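Local coordinates for protein fluoroacetyl-CoA thioesterase (Streptomyces cattleya, PDB 3KUV) that hydrolyses fluoroacetyl-CoA to fluoroacetate and CoA as a homodimer, conferring resistance to fluoroacetate, and cannot use acetyl-CoA as substrate, at residues C53-M57 and L100-V104. The protein carries 1 engineered substitution. Residue numbers count along the deposited sequence, not the author numbering.
Sequences CVRAM and LSWRV. With ACT (acetate ion), chain I.
A cysteine sulfur sits on the face of an indole. Cys-53 SG lies 3.8 Å from the centroid of the five-membered ring of Trp-102, 18° off its normal. Cys-53 CB makes a CH-pi contact over the same face, 3.9 Å from the centroid of the five-membered ring of Trp-102. Cys-53 to Ala-56 are helical, and Met-57 N donates a hydrogen bond to Cys-53 O at 3.0 Å. Residues 100-104 form an extended strand. The segment axes come within 10.9 Å, with 125° between their N-to-C directions. Cys-53 CA is 7.8 Å from Trp-102 CA, and Met-57 CA is 8.8 Å from Leu-100 CA. Trp-102 (chi1 m, chi2 88°) reaches across to the helix. Ala-56 CB meets Trp-102 CH2 at 3.7 Å. Met-57 CG meets the ring edge at Trp-102 CZ2, 3.6 Å, and Leu-100 CD2 at 3.7 Å. Cys-53 SG also touches Val-104 CG1 at 4.0 Å. On the strand's other face, Arg-103 NE donates to acetate O at 3.0 Å. Cys-53 also touches substrate-binding Arg-120. Such apolar packing of the central helix against the antiparallel sheet is characteristic of the hot dog fold.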
# COMPACT_ATOMS: atom_id res chain seq x y z
N CYS B 53 2.08 8.21 -10.29
CA CYS B 53 3.35 8.94 -10.31
C CYS B 53 4.32 8.35 -11.35
O CYS B 53 5.02 9.14 -12.03
CB CYS B 53 3.96 9.02 -8.91
SG CYS B 53 2.95 9.84 -7.72
N VAL B 54 4.34 7.01 -11.51
CA VAL B 54 5.15 6.42 -12.58
C VAL B 54 4.79 6.93 -13.98
O VAL B 54 5.65 7.25 -14.82
CB VAL B 54 5.08 4.83 -12.48
CG1 VAL B 54 5.57 4.14 -13.73
CG2 VAL B 54 5.79 4.31 -11.17
N ARG B 55 3.48 7.01 -14.25
CA ARG B 55 3.04 7.55 -15.60
C ARG B 55 3.48 9.01 -15.76
O ARG B 55 3.96 9.36 -16.87
CB ARG B 55 1.49 7.40 -15.73
CG ARG B 55 1.07 5.93 -15.89
CD ARG B 55 -0.47 5.90 -16.11
NE ARG B 55 -0.87 6.65 -17.31
CZ ARG B 55 -2.13 7.08 -17.57
NH1 ARG B 55 -3.18 6.96 -16.69
NH2 ARG B 55 -2.43 7.65 -18.74
N ALA B 56 3.36 9.80 -14.69
CA ALA B 56 3.68 11.26 -14.74
C ALA B 56 5.20 11.40 -15.05
O ALA B 56 5.59 12.31 -15.81
CB ALA B 56 3.33 11.86 -13.52
N MET B 57 6.03 10.56 -14.46
CA MET B 57 7.50 10.64 -14.59
C MET B 57 8.06 10.10 -15.84
O MET B 57 9.28 10.33 -16.18
CB MET B 57 8.03 9.62 -13.55
CG MET B 57 8.23 10.25 -12.35
SD MET B 57 8.80 8.87 -11.15
CE MET B 57 10.51 8.74 -11.57
N LEU B 100 12.24 12.19 -6.38
CA LEU B 100 11.04 12.94 -6.84
C LEU B 100 10.00 12.82 -5.71
O LEU B 100 9.78 11.71 -5.19
CB LEU B 100 10.44 12.47 -8.18
CG LEU B 100 11.27 12.74 -9.43
CD1 LEU B 100 12.34 11.68 -9.57
CD2 LEU B 100 10.40 12.80 -10.68
N SER B 101 9.37 13.91 -5.32
CA SER B 101 8.45 13.98 -4.19
C SER B 101 7.18 14.52 -4.72
O SER B 101 7.13 15.50 -5.56
CB SER B 101 8.97 14.96 -3.13
OG SER B 101 10.25 14.53 -2.55
N TRP B 102 6.05 13.95 -4.26
CA TRP B 102 4.75 14.23 -4.80
C TRP B 102 3.73 14.48 -3.66
O TRP B 102 3.91 13.90 -2.56
CB TRP B 102 4.27 12.97 -5.54
CG TRP B 102 5.26 12.45 -6.62
CD1 TRP B 102 6.32 11.58 -6.47
CD2 TRP B 102 5.12 12.71 -7.93
NE1 TRP B 102 6.93 11.37 -7.66
CE2 TRP B 102 6.21 12.10 -8.61
CE3 TRP B 102 4.19 13.53 -8.66
CZ2 TRP B 102 6.31 12.15 -9.96
CZ3 TRP B 102 4.34 13.63 -9.94
CH2 TRP B 102 5.41 12.95 -10.63
N ARG B 103 2.70 15.30 -3.91
CA ARG B 103 1.49 15.34 -3.13
C ARG B 103 0.48 14.52 -3.91
O ARG B 103 0.30 14.73 -5.17
CB ARG B 103 1.02 16.82 -2.94
CG ARG B 103 -0.02 16.99 -1.94
CD ARG B 103 -0.56 18.44 -1.68
NE ARG B 103 -1.56 18.30 -0.60
CZ ARG B 103 -2.84 17.92 -0.72
NH1 ARG B 103 -3.40 17.64 -1.90
NH2 ARG B 103 -3.59 17.83 0.39
N VAL B 104 -0.21 13.60 -3.24
CA VAL B 104 -1.20 12.73 -3.90
C VAL B 104 -2.55 12.83 -3.22
O VAL B 104 -2.66 13.07 -2.00
CB VAL B 104 -0.73 11.28 -3.94
CG1 VAL B 104 0.48 11.17 -4.90
CG2 VAL B 104 -0.31 10.67 -2.58
C ACT I . -1.52 19.64 3.14
O ACT I . -1.77 19.90 1.90
OXT ACT I . -0.89 20.56 3.73
CH3 ACT I . -1.94 18.39 3.92